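Local coordinates for protein uncharacterized oxidoreductase yvaA (Bacillus subtilis subsp. subtilis, PDB 3GDO) that catalyses the reversible NADPH-dependent reduction of scyllo-inosose to scyllo-inositol and cannot use NADH in place of NADPH, at residues B[78-86]-B[98-108]; B[180-188]-B[217-227]. All coordinates share one frame; numbering follows the deposited sequence.

Contact 1: B[78-86]-B[98-108]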
# COMPACT_ATOMS: atom_id res chain seq x y z
N HIS B 78 20.34 9.28 26.53
CA HIS B 78 21.21 8.25 25.96
C HIS B 78 22.33 8.81 25.05
O HIS B 78 23.34 8.13 24.79
CB HIS B 78 20.36 7.25 25.18
CG HIS B 78 20.13 7.67 23.77
ND1 HIS B 78 19.59 8.90 23.45
CD2 HIS B 78 20.41 7.06 22.60
CE1 HIS B 78 19.54 9.03 22.14
NE2 HIS B 78 20.03 7.93 21.60
N TYR B 79 22.11 10.02 24.53
CA TYR B 79 23.07 10.72 23.70
C TYR B 79 24.28 11.10 24.58
O TYR B 79 25.44 10.90 24.19
CB TYR B 79 22.45 11.98 23.11
CG TYR B 79 23.47 12.87 22.42
CD1 TYR B 79 23.71 12.75 21.06
CD2 TYR B 79 24.24 13.80 23.15
CE1 TYR B 79 24.65 13.54 20.42
CE2 TYR B 79 25.19 14.59 22.52
CZ TYR B 79 25.39 14.45 21.16
OH TYR B 79 26.33 15.22 20.51
N GLU B 80 23.96 11.63 25.75
CA GLU B 80 24.91 11.95 26.81
C GLU B 80 25.76 10.73 27.19
O GLU B 80 26.99 10.79 27.22
CB GLU B 80 24.08 12.32 28.01
CG GLU B 80 24.33 13.65 28.65
CD GLU B 80 23.31 13.88 29.75
OE1 GLU B 80 22.12 14.12 29.41
OE2 GLU B 80 23.68 13.75 30.94
N HIS B 81 25.08 9.63 27.49
CA HIS B 81 25.71 8.38 27.87
C HIS B 81 26.64 7.85 26.78
O HIS B 81 27.78 7.46 27.07
CB HIS B 81 24.64 7.34 28.22
CG HIS B 81 24.01 7.55 29.56
ND1 HIS B 81 23.22 6.61 30.17
CD2 HIS B 81 24.10 8.59 30.43
CE1 HIS B 81 22.82 7.06 31.34
NE2 HIS B 81 23.34 8.26 31.53
N THR B 82 26.17 7.84 25.54
CA THR B 82 26.97 7.38 24.42
C THR B 82 28.25 8.23 24.26
O THR B 82 29.34 7.68 24.09
CB THR B 82 26.15 7.37 23.12
OG1 THR B 82 24.94 6.61 23.33
CG2 THR B 82 26.94 6.73 21.98
N MET B 83 28.10 9.56 24.33
CA MET B 83 29.24 10.44 24.21
C MET B 83 30.25 10.14 25.31
O MET B 83 31.44 9.97 25.03
CB MET B 83 28.84 11.92 24.24
CG MET B 83 30.01 12.86 23.80
SD MET B 83 30.78 12.44 22.22
CE MET B 83 30.26 13.92 21.33
N ALA B 84 29.76 10.06 26.55
CA ALA B 84 30.57 9.72 27.71
C ALA B 84 31.32 8.42 27.50
O ALA B 84 32.49 8.31 27.86
CB ALA B 84 29.69 9.62 28.95
N CYS B 85 30.67 7.43 26.89
CA CYS B 85 31.37 6.16 26.64
C CYS B 85 32.44 6.32 25.58
O CYS B 85 33.54 5.76 25.71
CB CYS B 85 30.40 5.08 26.21
SG CYS B 85 29.31 4.55 27.52
N ILE B 86 32.10 7.07 24.53
CA ILE B 86 33.04 7.36 23.47
C ILE B 86 34.24 8.13 24.06
O ILE B 86 35.37 7.73 23.84
CB ILE B 86 32.39 8.13 22.30
CG1 ILE B 86 31.40 7.24 21.53
CG2 ILE B 86 33.45 8.60 21.28
CD1 ILE B 86 30.46 8.05 20.64
N MET B 98 18.66 5.62 16.37
CA MET B 98 19.96 6.15 16.84
C MET B 98 19.82 7.44 17.68
O MET B 98 20.15 7.44 18.86
CB MET B 98 20.89 6.33 15.63
CG MET B 98 22.34 6.75 15.93
SD MET B 98 23.23 7.08 14.37
CE MET B 98 24.84 7.35 15.16
N THR B 99 19.31 8.51 17.07
CA THR B 99 19.04 9.78 17.79
C THR B 99 17.78 10.42 17.18
O THR B 99 17.28 9.92 16.18
CB THR B 99 20.18 10.79 17.61
OG1 THR B 99 20.53 10.86 16.22
CG2 THR B 99 21.42 10.39 18.43
N ALA B 100 17.32 11.55 17.71
CA ALA B 100 16.23 12.28 17.07
C ALA B 100 16.63 12.99 15.76
O ALA B 100 15.81 13.13 14.85
CB ALA B 100 15.59 13.27 18.06
N THR B 101 17.88 13.47 15.67
CA THR B 101 18.30 14.23 14.48
C THR B 101 19.55 13.61 13.89
O THR B 101 20.35 12.97 14.60
CB THR B 101 18.56 15.76 14.75
OG1 THR B 101 19.63 15.91 15.68
CG2 THR B 101 17.32 16.50 15.30
N ALA B 102 19.72 13.82 12.59
CA ALA B 102 20.88 13.33 11.87
C ALA B 102 22.18 14.01 12.37
O ALA B 102 23.23 13.36 12.46
CB ALA B 102 20.69 13.55 10.37
N GLU B 103 22.07 15.30 12.69
CA GLU B 103 23.16 16.17 13.22
C GLU B 103 23.73 15.63 14.54
O GLU B 103 24.95 15.60 14.74
CB GLU B 103 22.60 17.61 13.42
CG GLU B 103 23.58 18.77 13.17
CD GLU B 103 22.87 20.16 12.98
OE1 GLU B 103 23.34 21.19 13.54
OE2 GLU B 103 21.84 20.23 12.26
N GLU B 104 22.85 15.18 15.43
CA GLU B 104 23.29 14.54 16.66
C GLU B 104 24.03 13.25 16.37
O GLU B 104 25.07 12.97 16.97
CB GLU B 104 22.11 14.24 17.58
CG GLU B 104 21.35 15.46 18.01
CD GLU B 104 20.04 15.09 18.70
OE1 GLU B 104 19.11 14.61 18.03
OE2 GLU B 104 19.95 15.28 19.92
N GLY B 105 23.49 12.45 15.45
CA GLY B 105 24.15 11.24 15.01
C GLY B 105 25.53 11.45 14.39
O GLY B 105 26.46 10.65 14.65
N GLU B 106 25.68 12.49 13.55
CA GLU B 106 26.99 12.79 12.90
C GLU B 106 28.04 13.17 13.96
O GLU B 106 29.18 12.70 13.91
CB GLU B 106 26.90 13.91 11.84
CG GLU B 106 26.08 13.58 10.57
CD GLU B 106 26.84 12.78 9.49
OE1 GLU B 106 27.99 12.29 9.73
OE2 GLU B 106 26.27 12.63 8.37
N THR B 107 27.60 13.97 14.93
CA THR B 107 28.44 14.37 16.06
C THR B 107 29.00 13.17 16.79
O THR B 107 30.20 13.15 17.10
CB THR B 107 27.70 15.30 17.02
OG1 THR B 107 27.27 16.44 16.27
CG2 THR B 107 28.62 15.79 18.17
N LEU B 108 28.16 12.15 17.03
CA LEU B 108 28.66 10.95 17.71
C LEU B 108 29.61 10.22 16.83
O LEU B 108 30.62 9.69 17.31
CB LEU B 108 27.53 9.99 18.17
CG LEU B 108 26.48 10.55 19.13
CD1 LEU B 108 25.30 9.54 19.36
CD2 LEU B 108 27.09 10.99 20.46

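Contact 2: B[180-188]-B[217-227]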
# COMPACT_ATOMS: atom_id res chain seq x y z
N SER B 180 11.61 3.00 11.70
CA SER B 180 13.07 2.90 11.64
C SER B 180 13.53 1.51 11.19
O SER B 180 14.42 1.37 10.36
CB SER B 180 13.73 3.37 12.96
OG SER B 180 13.39 2.55 14.05
N HIS B 181 12.87 0.47 11.67
CA HIS B 181 13.22 -0.90 11.29
C HIS B 181 13.06 -1.20 9.78
O HIS B 181 13.89 -1.89 9.19
CB HIS B 181 12.35 -1.90 12.03
CG HIS B 181 12.66 -2.00 13.49
ND1 HIS B 181 13.87 -2.44 13.98
CD2 HIS B 181 11.88 -1.77 14.58
CE1 HIS B 181 13.83 -2.47 15.30
NE2 HIS B 181 12.64 -2.04 15.69
N ILE B 182 11.96 -0.74 9.18
CA ILE B 182 11.69 -1.11 7.79
C ILE B 182 12.37 -0.15 6.81
O ILE B 182 12.66 -0.52 5.67
CB ILE B 182 10.14 -1.31 7.55
CG1 ILE B 182 9.34 -0.05 7.88
CG2 ILE B 182 9.62 -2.48 8.41
CD1 ILE B 182 7.83 -0.13 7.36
N ILE B 183 12.66 1.06 7.29
CA ILE B 183 13.52 2.00 6.59
C ILE B 183 14.95 1.43 6.49
O ILE B 183 15.57 1.46 5.43
CB ILE B 183 13.52 3.36 7.30
CG1 ILE B 183 12.20 4.09 7.06
CG2 ILE B 183 14.72 4.26 6.83
CD1 ILE B 183 12.02 5.36 7.99
N ASP B 184 15.45 0.89 7.59
CA ASP B 184 16.82 0.35 7.61
C ASP B 184 16.94 -0.78 6.60
O ASP B 184 17.95 -0.89 5.85
CB ASP B 184 17.21 -0.15 9.03
CG ASP B 184 18.60 -0.82 9.06
OD1 ASP B 184 19.61 -0.09 8.96
OD2 ASP B 184 18.70 -2.09 9.19
N GLN B 185 15.91 -1.62 6.58
CA GLN B 185 15.89 -2.77 5.67
C GLN B 185 15.95 -2.28 4.23
O GLN B 185 16.72 -2.80 3.40
CB GLN B 185 14.63 -3.58 5.89
CG GLN B 185 14.68 -4.41 7.17
CD GLN B 185 13.45 -5.30 7.38
OE1 GLN B 185 12.40 -5.08 6.79
NE2 GLN B 185 13.60 -6.32 8.20
N THR B 186 15.15 -1.25 3.95
CA THR B 186 15.07 -0.67 2.60
C THR B 186 16.39 -0.06 2.18
O THR B 186 16.83 -0.24 1.02
CB THR B 186 13.95 0.40 2.47
OG1 THR B 186 12.72 -0.12 3.03
CG2 THR B 186 13.73 0.76 1.03
N LEU B 187 17.01 0.71 3.09
CA LEU B 187 18.33 1.32 2.82
C LEU B 187 19.35 0.21 2.61
O LEU B 187 20.18 0.29 1.72
CB LEU B 187 18.74 2.22 3.96
CG LEU B 187 17.84 3.45 4.16
CD1 LEU B 187 18.44 4.31 5.23
CD2 LEU B 187 17.57 4.22 2.91
N HIS B 188 19.23 -0.85 3.40
CA HIS B 188 20.16 -1.97 3.32
C HIS B 188 20.10 -2.58 1.95
O HIS B 188 21.13 -2.92 1.35
CB HIS B 188 19.87 -3.03 4.39
CG HIS B 188 20.89 -4.12 4.48
ND1 HIS B 188 22.23 -3.87 4.75
CD2 HIS B 188 20.79 -5.46 4.31
CE1 HIS B 188 22.89 -5.02 4.79
NE2 HIS B 188 22.04 -6.00 4.52
N LEU B 217 9.71 6.23 -0.81
CA LEU B 217 11.13 6.46 -1.17
C LEU B 217 11.36 6.28 -2.67
O LEU B 217 11.15 5.18 -3.23
CB LEU B 217 12.09 5.59 -0.36
CG LEU B 217 12.38 5.97 1.10
CD1 LEU B 217 11.15 6.09 1.97
CD2 LEU B 217 13.35 4.95 1.75
N ASP B 218 11.76 7.39 -3.29
CA ASP B 218 11.81 7.49 -4.73
C ASP B 218 13.18 7.01 -5.21
O ASP B 218 14.19 7.67 -4.96
CB ASP B 218 11.52 8.96 -5.16
CG ASP B 218 11.60 9.18 -6.70
OD1 ASP B 218 11.70 8.21 -7.49
OD2 ASP B 218 11.55 10.37 -7.10
N TYR B 219 13.20 5.85 -5.85
CA TYR B 219 14.41 5.36 -6.50
C TYR B 219 14.20 5.34 -8.03
O TYR B 219 14.67 4.43 -8.68
CB TYR B 219 14.73 3.95 -6.05
CG TYR B 219 15.09 3.78 -4.58
CD1 TYR B 219 16.44 3.75 -4.16
CD2 TYR B 219 14.10 3.60 -3.61
CE1 TYR B 219 16.79 3.55 -2.80
CE2 TYR B 219 14.43 3.38 -2.26
CZ TYR B 219 15.78 3.38 -1.86
OH TYR B 219 16.08 3.18 -0.54
N GLY B 220 13.43 6.27 -8.58
CA GLY B 220 13.23 6.33 -10.05
C GLY B 220 12.21 5.28 -10.48
O GLY B 220 11.01 5.38 -10.18
N LYS B 221 12.68 4.26 -11.19
CA LYS B 221 11.81 3.20 -11.64
C LYS B 221 11.30 2.41 -10.41
O LYS B 221 10.10 2.07 -10.34
CB LYS B 221 12.56 2.29 -12.60
CG LYS B 221 11.69 1.16 -13.13
CD LYS B 221 12.51 0.21 -14.02
CE LYS B 221 11.77 -1.12 -14.15
NZ LYS B 221 12.52 -2.07 -15.01
N LEU B 222 12.20 2.15 -9.47
CA LEU B 222 11.88 1.49 -8.19
C LEU B 222 11.17 2.45 -7.23
O LEU B 222 11.64 3.59 -6.97
CB LEU B 222 13.15 0.93 -7.53
CG LEU B 222 13.09 0.42 -6.08
CD1 LEU B 222 12.04 -0.70 -5.95
CD2 LEU B 222 14.47 -0.07 -5.55
N GLN B 223 10.03 1.99 -6.69
CA GLN B 223 9.29 2.78 -5.67
C GLN B 223 9.18 1.94 -4.43
O GLN B 223 8.76 0.77 -4.51
CB GLN B 223 7.90 3.21 -6.17
CG GLN B 223 7.95 4.12 -7.39
CD GLN B 223 8.45 5.52 -7.02
OE1 GLN B 223 8.00 6.12 -6.06
NE2 GLN B 223 9.41 6.02 -7.79
N ALA B 224 9.64 2.49 -3.31
CA ALA B 224 9.64 1.76 -2.04
C ALA B 224 8.59 2.47 -1.21
O ALA B 224 8.65 3.71 -1.08
CB ALA B 224 11.02 1.82 -1.35
N ILE B 225 7.62 1.71 -0.69
CA ILE B 225 6.49 2.32 0.00
C ILE B 225 6.48 1.72 1.40
O ILE B 225 6.39 0.50 1.52
CB ILE B 225 5.12 1.98 -0.67
CG1 ILE B 225 5.05 2.34 -2.17
CG2 ILE B 225 3.92 2.52 0.18
CD1 ILE B 225 5.33 3.73 -2.54
N LEU B 226 6.56 2.55 2.45
CA LEU B 226 6.68 2.03 3.82
C LEU B 226 5.63 2.70 4.66
O LEU B 226 5.54 3.95 4.68
CB LEU B 226 8.05 2.32 4.43
CG LEU B 226 9.26 1.88 3.60
CD1 LEU B 226 10.52 2.58 4.13
CD2 LEU B 226 9.40 0.37 3.66
N TYR B 227 4.78 1.89 5.29
CA TYR B 227 3.61 2.45 5.95
C TYR B 227 3.20 1.63 7.14
O TYR B 227 3.57 0.44 7.26
CB TYR B 227 2.46 2.62 4.95
CG TYR B 227 1.87 1.35 4.41
CD1 TYR B 227 0.78 0.75 5.06
CD2 TYR B 227 2.40 0.74 3.24
CE1 TYR B 227 0.23 -0.41 4.57
CE2 TYR B 227 1.83 -0.45 2.74
CZ TYR B 227 0.74 -1.01 3.41
OH TYR B 227 0.14 -2.17 2.96

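Contact 1: B[78-86]-B[98-108]
Two neighbouring helices of the Rossmann domain, 78-86 and 102-108, meet here side by side, with L108 of the second entering a knobs-into-holes site among Y79, T82, M83 and I86 of the first. The helix axes run nearly parallel, 16° apart. L108 CD2 lies over one face of the Y79 ring, 4.0 Å from its centroid, in a CH-pi contact. The sister methyl, L108 CD1, reaches T82 CG2 at 4.2 Å, and I86 CD1 touches the L108 backbone O. A branched leucine suits this place because its two methyls can serve the ring and the threonine at once.

The Y79 ring is carried across by a first torsion that sets CG opposite the backbone N (chi1 171°). The edge of the ring faces E104 O, 3.5 Å from Y79 CE1, and Y79 OH lies 3.3 Å from the methyl T107 CG2. Strand 91-95 lies between the two helices in sequence, so they belong to the alternating beta-alpha units of the parallel sheet; T82 and L108 both rest on M94 of that strand.

At the start of the contact, H78 NE2 donates to M98 O over 2.8 Å, an almost straight bond (176°) lying in both the imidazole plane and the carbonyl plane. The other ring nitrogen, ND1, makes a weak bond to S75 O, so both nitrogens of this buried ring have partners. T101 and E104 form a capping box that opens helix 102-108: T101 OG1 donates to E104 OE1 at 2.7 Å and accepts a weak bond from E104 N.

Contact 2: B[180-188]-B[217-227]
In the C-terminal alpha/beta domain, helix 180-188 packs on one face of the mixed beta-sheet, against the hairpin formed by strands 217-219 and 222-227. The helix runs antiparallel to strand 222-227, at 166°, their axes 9.1 Å apart. L226 meets three helix residues: I182 CD1 lies 3.8 Å from L226 CB, I183 CG1 meets L226 CD1, and T186 OG1 is 3.4 Å from L226 CD2. I182 reaches the strand with CG1 set between its backbone N and carbonyl carbon (chi1 58°), and the side chains of I182 and L226 lie alongside, pointing opposite ways.

Threonine suits position 186 because it has both a hydroxyl and a methyl. T186 OG1 turns back to I182 O at 2.7 Å, joining the T186 amide on that acceptor, so a buried polar atom is satisfied inside the helix while CG2 points to the sheet. There T186 CG2 lies 3.8 Å from A224 CB, the alanine's lone methyl meeting the threonine's, and it also touches Y219 OH. With a valine here, I182 O would probably lose the hydroxyl that is the second of its two donors.

Y219 comes in across L187, roughly perpendicular to it, and gives its hydroxyl a hydrogen bond with G191 O, beyond the helix. A type II' turn from Y219 to L222 closes the hairpin, with G220 at a positive phi that suits glycine. There D218 makes an Asx turn: its OD1 accepts from G220 N at 2.8 Å and, from the opposite face of the carboxylate, from Q223 NE2 at 3.2 Å.

In the fold
From the N terminus, the chain builds the parallel Rossmann sheet first, and contact 1 closes a short loop of 11 residues there, through strand 91-95, between successive helices. After strand 119-122 the chain passes into the C-terminal domain, where contact 2 closes a longer loop of 28 residues that includes strand 195-201 and brings the hairpin of strands 212-219 and 222-228 back against helix 174-190. The loops follow in series, neither nested nor crossed. The centres of contact 1 and contact 2 lie about 24 Å apart, and the nearest atoms of contact 1 and contact 2 are about 6 Å apart, without touching. Helix 323-342, from late in the chain, bridges them: M98 and E106 pack on I327, and I183 on V329, I332 and I333.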